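BugD (Bordetella pertussis Tohama I, PDB 2F5X) is a periplasmic solute receptor that binds aspartic acid, probably delivering it to a membrane transporter of the tripartite tricarboxylate family. Local coordinates at residues V133-N144 with L162-Y171; V256-A264 with V279-E287. All coordinates share one frame; numbering follows the deposited sequence.

Interaction 1 (V133-N144 with L162-Y171); sequences VKKNADKISLAN and LGVNLLTIPY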
loop_
_atom_site.group_PDB
_atom_site.type_symbol
_atom_site.label_atom_id
_atom_site.label_comp_id
_atom_site.label_asym_id
_atom_site.label_seq_id
_atom_site.Cartn_x
_atom_site.Cartn_y
_atom_site.Cartn_z
ATOM N N VAL A 133 22.657 7.787 7.815
ATOM C CA VAL A 133 21.938 6.755 8.566
ATOM C C VAL A 133 22.923 5.742 9.176
ATOM O O VAL A 133 22.789 5.358 10.342
ATOM C CB VAL A 133 20.861 6.048 7.706
ATOM C CG1 VAL A 133 20.282 4.823 8.441
ATOM C CG2 VAL A 133 19.741 7.032 7.320
ATOM N N LYS A 134 23.926 5.334 8.404
ATOM C CA LYS A 134 24.965 4.442 8.928
ATOM C C LYS A 134 25.739 5.037 10.107
ATOM O O LYS A 134 26.021 4.342 11.096
ATOM C CB LYS A 134 25.931 4.022 7.821
ATOM C CG LYS A 134 25.311 3.090 6.803
ATOM C CD LYS A 134 26.259 2.844 5.649
ATOM C CE LYS A 134 25.637 1.910 4.655
ATOM N NZ LYS A 134 25.858 0.492 5.068
ATOM N N LYS A 135 26.074 6.320 10.012
ATOM C CA LYS A 135 26.883 6.985 11.032
ATOM C C LYS A 135 26.087 7.324 12.295
ATOM O O LYS A 135 26.617 7.255 13.418
ATOM C CB LYS A 135 27.515 8.256 10.447
ATOM C CG LYS A 135 28.517 8.946 11.374
ATOM C CD LYS A 135 28.727 10.401 10.968
ATOM C CE LYS A 135 29.543 11.163 12.010
ATOM N NZ LYS A 135 28.707 11.583 13.184
ATOM N N ASN A 136 24.814 7.670 12.109
ATOM C CA ASN A 136 23.999 8.228 13.184
ATOM C C ASN A 136 22.789 7.365 13.524
ATOM O O ASN A 136 21.823 7.852 14.116
ATOM C CB ASN A 136 23.550 9.655 12.815
ATOM C CG ASN A 136 24.716 10.618 12.696
ATOM O OD1 ASN A 136 25.361 10.964 13.690
ATOM N ND2 ASN A 136 25.001 11.047 11.479
ATOM N N ALA A 137 22.864 6.077 13.177
ATOM C CA ALA A 137 21.710 5.180 13.280
ATOM C C ALA A 137 20.934 5.324 14.594
ATOM O O ALA A 137 19.710 5.461 14.574
ATOM C CB ALA A 137 22.117 3.730 13.029
ATOM N N ASP A 138 21.645 5.318 15.723
ATOM C CA ASP A 138 21.005 5.336 17.043
ATOM C C ASP A 138 20.204 6.605 17.342
ATOM O O ASP A 138 19.405 6.639 18.289
ATOM C CB ASP A 138 22.052 5.100 18.135
ATOM C CG ASP A 138 22.602 3.692 18.116
ATOM O OD1 ASP A 138 22.022 2.811 17.426
ATOM O OD2 ASP A 138 23.610 3.380 18.773
ATOM N N LYS A 139 20.428 7.649 16.555
ATOM C CA LYS A 139 19.712 8.908 16.740
ATOM C C LYS A 139 18.493 9.005 15.825
ATOM O O LYS A 139 17.781 10.028 15.840
ATOM C CB LYS A 139 20.644 10.095 16.479
ATOM C CG LYS A 139 21.850 10.169 17.403
ATOM C CD LYS A 139 23.056 10.790 16.688
ATOM C CE LYS A 139 23.470 12.109 17.326
ATOM N NZ LYS A 139 22.643 13.256 16.834
ATOM N N ILE A 140 18.261 7.963 15.018
ATOM C CA ILE A 140 17.274 8.037 13.934
ATOM C C ILE A 140 16.079 7.106 14.115
ATOM O O ILE A 140 16.243 5.919 14.412
ATOM C CB ILE A 140 17.944 7.779 12.555
ATOM C CG1 ILE A 140 19.026 8.842 12.289
ATOM C CG2 ILE A 140 16.897 7.801 11.445
ATOM C CD1 ILE A 140 19.963 8.515 11.119
ATOM N N SER A 141 14.878 7.647 13.904
ATOM C CA SER A 141 13.655 6.851 13.972
ATOM C C SER A 141 13.043 6.654 12.591
ATOM O O SER A 141 12.999 7.580 11.764
ATOM C CB SER A 141 12.625 7.516 14.896
ATOM O OG SER A 141 12.340 8.834 14.466
ATOM N N LEU A 142 12.571 5.434 12.360
ATOM C CA LEU A 142 11.907 5.067 11.123
ATOM C C LEU A 142 10.434 4.832 11.434
ATOM O O LEU A 142 10.111 4.144 12.401
ATOM C CB LEU A 142 12.539 3.783 10.570
ATOM C CG LEU A 142 11.883 3.113 9.359
ATOM C CD1 LEU A 142 12.118 3.938 8.100
ATOM C CD2 LEU A 142 12.440 1.703 9.192
ATOM N N ALA A 143 9.548 5.409 10.621
ATOM C CA ALA A 143 8.113 5.203 10.781
ATOM C C ALA A 143 7.602 4.168 9.791
ATOM O O ALA A 143 8.066 4.119 8.653
ATOM C CB ALA A 143 7.369 6.526 10.567
ATOM N N ASN A 144 6.648 3.343 10.224
ATOM C CA ASN A 144 5.850 2.540 9.288
ATOM C C ASN A 144 4.406 2.403 9.783
ATOM O O ASN A 144 4.049 2.942 10.837
ATOM C CB ASN A 144 6.491 1.171 8.994
ATOM C CG ASN A 144 6.557 0.256 10.220
ATOM O OD1 ASN A 144 5.689 0.288 11.090
ATOM N ND2 ASN A 144 7.596 -0.577 10.275
ATOM N N LEU A 162 20.952 -0.939 4.009
ATOM C CA LEU A 162 21.909 -0.068 4.700
ATOM C C LEU A 162 22.700 -0.773 5.803
ATOM O O LEU A 162 23.680 -0.226 6.324
ATOM C CB LEU A 162 21.194 1.155 5.281
ATOM C CG LEU A 162 20.482 2.091 4.299
ATOM C CD1 LEU A 162 19.742 3.158 5.071
ATOM C CD2 LEU A 162 21.455 2.712 3.307
ATOM N N GLY A 163 22.280 -1.982 6.161
ATOM C CA GLY A 163 22.956 -2.754 7.189
ATOM C C GLY A 163 22.803 -2.162 8.573
ATOM O O GLY A 163 23.734 -2.233 9.382
ATOM N N VAL A 164 21.635 -1.576 8.840
ATOM C CA VAL A 164 21.352 -0.955 10.132
ATOM C C VAL A 164 20.124 -1.546 10.818
ATOM O O VAL A 164 19.270 -2.166 10.180
ATOM C CB VAL A 164 21.162 0.591 10.019
ATOM C CG1 VAL A 164 22.430 1.269 9.475
ATOM C CG2 VAL A 164 19.928 0.943 9.159
ATOM N N ASN A 165 20.066 -1.364 12.133
ATOM C CA ASN A 165 18.857 -1.610 12.916
ATOM C C ASN A 165 18.431 -0.272 13.513
ATOM O O ASN A 165 19.231 0.371 14.191
ATOM C CB ASN A 165 19.157 -2.622 14.035
ATOM C CG ASN A 165 17.913 -2.992 14.844
ATOM O OD1 ASN A 165 16.869 -3.327 14.281
ATOM N ND2 ASN A 165 18.025 -2.926 16.169
ATOM N N LEU A 166 17.191 0.146 13.245
ATOM C CA LEU A 166 16.678 1.455 13.676
ATOM C C LEU A 166 15.469 1.327 14.587
ATOM O O LEU A 166 14.626 0.459 14.380
ATOM C CB LEU A 166 16.240 2.291 12.456
ATOM C CG LEU A 166 17.304 2.665 11.418
ATOM C CD1 LEU A 166 16.685 3.509 10.293
ATOM C CD2 LEU A 166 18.457 3.409 12.069
ATOM N N LEU A 167 15.377 2.227 15.564
ATOM C CA LEU A 167 14.118 2.481 16.269
ATOM C C LEU A 167 13.016 2.604 15.228
ATOM O O LEU A 167 13.128 3.405 14.291
ATOM C CB LEU A 167 14.211 3.787 17.060
ATOM C CG LEU A 167 12.915 4.372 17.638
ATOM C CD1 LEU A 167 12.242 3.386 18.593
ATOM C CD2 LEU A 167 13.235 5.688 18.350
ATOM N N THR A 168 11.970 1.795 15.377
ATOM C CA THR A 168 10.909 1.737 14.379
ATOM C C THR A 168 9.575 1.968 15.052
ATOM O O THR A 168 9.213 1.255 15.990
ATOM C CB THR A 168 10.930 0.379 13.658
ATOM O OG1 THR A 168 12.200 0.212 13.001
ATOM C CG2 THR A 168 9.907 0.370 12.507
ATOM N N ILE A 169 8.845 2.969 14.571
ATOM C CA ILE A 169 7.603 3.374 15.209
ATOM C C ILE A 169 6.421 3.035 14.304
ATOM O O ILE A 169 6.310 3.588 13.205
ATOM C CB ILE A 169 7.617 4.892 15.531
ATOM C CG1 ILE A 169 8.844 5.267 16.378
ATOM C CG2 ILE A 169 6.314 5.298 16.235
ATOM C CD1 ILE A 169 9.130 6.759 16.415
ATOM N N PRO A 170 5.554 2.121 14.743
ATOM C CA PRO A 170 4.374 1.740 13.954
ATOM C C PRO A 170 3.135 2.615 14.221
ATOM O O PRO A 170 2.858 3.002 15.376
ATOM C CB PRO A 170 4.129 0.294 14.394
ATOM C CG PRO A 170 4.483 0.325 15.879
ATOM C CD PRO A 170 5.645 1.343 15.996
ATOM N N TYR A 171 2.428 2.942 13.139
ATOM C CA TYR A 171 1.201 3.740 13.167
ATOM C C TYR A 171 0.071 2.949 12.510
ATOM O O TYR A 171 0.325 1.937 11.853
ATOM C CB TYR A 171 1.409 5.043 12.388
ATOM C CG TYR A 171 2.415 5.987 13.009
ATOM C CD1 TYR A 171 1.993 7.056 13.793
ATOM C CD2 TYR A 171 3.787 5.822 12.798
ATOM C CE1 TYR A 171 2.913 7.942 14.365
ATOM C CE2 TYR A 171 4.714 6.691 13.371
ATOM C CZ TYR A 171 4.270 7.753 14.147
ATOM O OH TYR A 171 5.173 8.613 14.715
HETATM O O HOH W 1 17.547 4.077 15.835
#
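Leu142 N donates to Leu167 O at 2.9 Å, the first rung of a parallel ladder between strands 141-144 and 167-170. Ile169 lies between the next two bonds: its N gives to Leu142 O at 2.8 Å, and its O takes Asn144 N. Leu142 N stands almost in line with the Leu167 carbonyl and Ile169 N with that of Leu142, whereas Asn144 N is tilted 33° from the carbonyl plane of Ile169. Tyr171 N closes the ladder on Asn144 O, which also lies at the edge of the Tyr171 ring, in its plane. On one face of the sheet Ser141 CB sits 3.9 Å from Ile169 CD1, and Ala143, small enough to admit a ring, meets Tyr171 CE2. The other face carries Leu142 alongside Thr168, with Asn144 ND2 across Thr168 CG2. Asn144 OD1 accepts from Gly146 N and Tyr171 OH bonds Asp180, so these two oxygens have partners beyond the two strands.

Before the strands, aliphatic side chains pack between the end of helix 126-136 and residues 162-166. Val133 CG1, anti to its backbone N (chi1 171°), reaches Leu162 CD1 at 3.8 Å and Val164 CG2, while Leu166 CD2 rests on Ala137. One water donates to Ala137 O and Ile140 O and accepts from Leu167 N, joining the two segments where the ladder begins. Lys134, bent at its last torsion, donates a hydrogen bond from NZ to Leu162 O at 2.6 Å, from above the carbonyl plane. Gly163, whose positive phi suits glycine, completes the Schellman motif ending helix 150-162.

That helix connects the two parallel strands in a beta-alpha-beta unit and covers the face carrying Leu142 and Asn144. The ammonium group of Lys134 would probably be favoured at this helix C-terminus, where backbone carbonyls concentrate partial negative charge.

Interaction 2 (V256-A264 with V279-E287); sequences VKSLQAGLA and VLTNEANPE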
loop_
_atom_site.group_PDB
_atom_site.type_symbol
_atom_site.label_atom_id
_atom_site.label_comp_id
_atom_site.label_asym_id
_atom_site.label_seq_id
_atom_site.Cartn_x
_atom_site.Cartn_y
_atom_site.Cartn_z
ATOM N N VAL A 256 -17.140 -7.152 -10.281
ATOM C CA VAL A 256 -16.103 -7.117 -11.324
ATOM C C VAL A 256 -16.430 -6.058 -12.386
ATOM O O VAL A 256 -15.576 -5.241 -12.750
ATOM C CB VAL A 256 -15.885 -8.513 -11.974
ATOM C CG1 VAL A 256 -14.970 -8.418 -13.169
ATOM C CG2 VAL A 256 -15.287 -9.472 -10.957
ATOM N N LYS A 257 -17.675 -6.053 -12.853
ATOM C CA LYS A 257 -18.094 -5.094 -13.872
ATOM C C LYS A 257 -17.964 -3.658 -13.376
ATOM O O LYS A 257 -17.531 -2.772 -14.121
ATOM C CB LYS A 257 -19.535 -5.363 -14.297
ATOM C CG LYS A 257 -19.650 -6.538 -15.233
ATOM C CD LYS A 257 -21.088 -7.001 -15.341
ATOM C CE LYS A 257 -21.860 -6.143 -16.303
ATOM N NZ LYS A 257 -23.202 -6.741 -16.555
ATOM N N SER A 258 -18.327 -3.443 -12.113
ATOM C CA SER A 258 -18.278 -2.116 -11.507
ATOM C C SER A 258 -16.838 -1.665 -11.293
ATOM O O SER A 258 -16.509 -0.511 -11.545
ATOM C CB SER A 258 -19.046 -2.098 -10.184
ATOM O OG SER A 258 -20.396 -2.484 -10.382
ATOM N N LEU A 259 -15.984 -2.580 -10.841
ATOM C CA LEU A 259 -14.563 -2.281 -10.698
ATOM C C LEU A 259 -13.948 -1.910 -12.048
ATOM O O LEU A 259 -13.232 -0.913 -12.155
ATOM C CB LEU A 259 -13.802 -3.455 -10.051
ATOM C CG LEU A 259 -12.275 -3.295 -9.962
ATOM C CD1 LEU A 259 -11.857 -2.090 -9.101
ATOM C CD2 LEU A 259 -11.616 -4.570 -9.462
ATOM N N GLN A 260 -14.253 -2.689 -13.084
ATOM C CA GLN A 260 -13.695 -2.409 -14.406
ATOM C C GLN A 260 -14.111 -1.024 -14.897
ATOM O O GLN A 260 -13.298 -0.275 -15.444
ATOM C CB GLN A 260 -14.106 -3.491 -15.398
ATOM C CG GLN A 260 -13.309 -4.765 -15.176
ATOM C CD GLN A 260 -13.705 -5.893 -16.098
ATOM O OE1 GLN A 260 -14.432 -5.687 -17.083
ATOM N NE2 GLN A 260 -13.219 -7.089 -15.795
ATOM N N ALA A 261 -15.372 -0.679 -14.671
ATOM C CA ALA A 261 -15.871 0.627 -15.078
ATOM C C ALA A 261 -15.217 1.731 -14.252
ATOM O O ALA A 261 -14.854 2.782 -14.781
ATOM C CB ALA A 261 -17.376 0.680 -14.950
ATOM N N GLY A 262 -15.062 1.483 -12.954
ATOM C CA GLY A 262 -14.391 2.428 -12.069
ATOM C C GLY A 262 -12.956 2.727 -12.482
ATOM O O GLY A 262 -12.504 3.868 -12.390
ATOM N N LEU A 263 -12.230 1.705 -12.925
ATOM C CA LEU A 263 -10.852 1.896 -13.347
ATOM C C LEU A 263 -10.769 2.600 -14.686
ATOM O O LEU A 263 -9.820 3.337 -14.926
ATOM C CB LEU A 263 -10.080 0.578 -13.415
ATOM C CG LEU A 263 -9.933 -0.265 -12.147
ATOM C CD1 LEU A 263 -8.947 -1.394 -12.424
ATOM C CD2 LEU A 263 -9.482 0.577 -10.936
ATOM N N ALA A 264 -11.765 2.372 -15.543
ATOM C CA ALA A 264 -11.782 2.946 -16.886
ATOM C C ALA A 264 -12.258 4.399 -16.893
ATOM O O ALA A 264 -12.276 5.034 -17.939
ATOM C CB ALA A 264 -12.669 2.095 -17.820
ATOM N N VAL A 279 -2.834 2.654 -13.119
ATOM C CA VAL A 279 -4.135 1.999 -13.033
ATOM C C VAL A 279 -4.057 0.680 -13.793
ATOM O O VAL A 279 -3.612 0.648 -14.946
ATOM C CB VAL A 279 -5.280 2.894 -13.589
ATOM C CG1 VAL A 279 -6.633 2.189 -13.455
ATOM C CG2 VAL A 279 -5.318 4.234 -12.859
ATOM N N LEU A 280 -4.472 -0.404 -13.136
ATOM C CA LEU A 280 -4.369 -1.751 -13.707
ATOM C C LEU A 280 -5.670 -2.113 -14.425
ATOM O O LEU A 280 -6.315 -3.118 -14.134
ATOM C CB LEU A 280 -3.997 -2.762 -12.604
ATOM C CG LEU A 280 -2.664 -2.441 -11.901
ATOM C CD1 LEU A 280 -2.359 -3.425 -10.781
ATOM C CD2 LEU A 280 -1.509 -2.410 -12.912
ATOM N N THR A 281 -6.013 -1.277 -15.405
ATOM C CA THR A 281 -7.331 -1.246 -16.024
ATOM C C THR A 281 -7.779 -2.578 -16.610
ATOM O O THR A 281 -8.951 -2.957 -16.488
ATOM C CB THR A 281 -7.328 -0.177 -17.124
ATOM O OG1 THR A 281 -6.611 0.975 -16.651
ATOM C CG2 THR A 281 -8.737 0.337 -17.361
ATOM N N ASN A 282 -6.839 -3.291 -17.220
ATOM C CA ASN A 282 -7.146 -4.539 -17.900
ATOM C C ASN A 282 -6.895 -5.779 -17.040
ATOM O O ASN A 282 -6.955 -6.911 -17.527
ATOM C CB ASN A 282 -6.366 -4.635 -19.216
ATOM C CG ASN A 282 -6.933 -5.696 -20.144
ATOM O OD1 ASN A 282 -8.144 -5.778 -20.327
ATOM N ND2 ASN A 282 -6.059 -6.539 -20.700
ATOM N N GLU A 283 -6.631 -5.552 -15.757
ATOM C CA GLU A 283 -6.364 -6.636 -14.816
ATOM C C GLU A 283 -7.367 -6.668 -13.668
ATOM O O GLU A 283 -7.118 -7.300 -12.633
ATOM C CB GLU A 283 -4.929 -6.533 -14.284
ATOM C CG GLU A 283 -3.872 -6.754 -15.358
ATOM C CD GLU A 283 -3.570 -5.500 -16.145
ATOM O OE1 GLU A 283 -3.616 -4.402 -15.547
ATOM O OE2 GLU A 283 -3.290 -5.602 -17.363
ATOM N N ALA A 284 -8.510 -6.013 -13.869
ATOM C CA ALA A 284 -9.587 -6.002 -12.882
ATOM C C ALA A 284 -10.503 -7.216 -13.077
ATOM O O ALA A 284 -11.677 -7.091 -13.430
ATOM C CB ALA A 284 -10.370 -4.682 -12.952
ATOM N N ASN A 285 -9.937 -8.399 -12.866
ATOM C CA ASN A 285 -10.698 -9.641 -12.938
ATOM C C ASN A 285 -10.176 -10.604 -11.885
ATOM O O ASN A 285 -9.025 -10.453 -11.438
ATOM C CB ASN A 285 -10.653 -10.258 -14.345
ATOM C CG ASN A 285 -9.246 -10.559 -14.814
ATOM O OD1 ASN A 285 -8.624 -11.523 -14.373
ATOM N ND2 ASN A 285 -8.747 -9.742 -15.739
ATOM N N PRO A 286 -11.017 -11.545 -11.438
ATOM C CA PRO A 286 -10.635 -12.453 -10.344
ATOM C C PRO A 286 -9.358 -13.233 -10.617
ATOM O O PRO A 286 -8.529 -13.384 -9.715
ATOM C CB PRO A 286 -11.841 -13.391 -10.251
ATOM C CG PRO A 286 -12.977 -12.490 -10.637
ATOM C CD PRO A 286 -12.418 -11.772 -11.853
ATOM N N GLU A 287 -9.197 -13.715 -11.842
ATOM C CA GLU A 287 -8.035 -14.535 -12.187
ATOM C C GLU A 287 -6.713 -13.781 -12.057
ATOM O O GLU A 287 -5.715 -14.339 -11.585
ATOM C CB GLU A 287 -8.198 -15.110 -13.591
ATOM C CG GLU A 287 -9.369 -16.086 -13.708
ATOM C CD GLU A 287 -10.708 -15.444 -14.078
ATOM O OE1 GLU A 287 -10.834 -14.194 -14.165
ATOM O OE2 GLU A 287 -11.666 -16.219 -14.293
#
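The last two turns of helix 249-263 pack against the connection from strand 278-279 to helix 286-306, and Ala284, the centre of an inverse gamma turn in that connection, is the middle of the contact. Its methyl, compact enough to fit against the helix, meets Leu263 CD1 at 3.6 Å, Leu259 CD2 at 3.7 Å and the CG of Gln260. The carbonyl beside it is gripped by Gln260: NE2 donates to Ala284 O at 2.8 Å with an N-H...O angle of 169°. The oxygen lies in the amide plane of Gln260, but the donor stands 40° out of the carbonyl plane. Gln260 is long enough for this because its chain runs extended beyond CG (chi2 178°), leaving its aliphatic part against the alanine and its amide at the carbonyl.

At one end Val256 CG2 meets the CG and CD corner of the Pro286 ring, 3.8 Å from CG2 to CD. At the other, Leu263 CB lies 3.8 Å from Val279 CG1, and Thr281 turns its methyl, CG2, to Ala264 while OG1 bonds Gln269. Asn285 is the N-cap of helix 286-306, its OD1 accepting from Ala288 N.

Strand 102-117 lies against both segments, with Ile105 touching Val256 and Leu259, Val108 touching Leu263, and Leu107 touching Leu280. Phe268 of helix 266-274 packs on Leu263 and Val279, and helix 30-46 meets helix 249-263 through Ser258 and Ala261.

How the interactions relate
Interactions 1 and 2 lie on opposite sides of the chain's centre, with their own centres 38 Å apart and their nearest atoms about 22 Å apart, so neither touches the other. They follow one another along the chain, and strands of the same branched mixed sheet serve both: 141-144 pairs with 188-192, which pairs with 102-117, the strand beside interaction 2. Interaction 1 borders the ligand site: the Asn144 side chain is about 6 Å from the bound aspartic acid without being one of the pocket residues, but Ala145 of the pocket follows it directly, with Gly173 and Thr174 soon after Tyr171. Interaction 2 contributes none of the pocket residues and is structural packing.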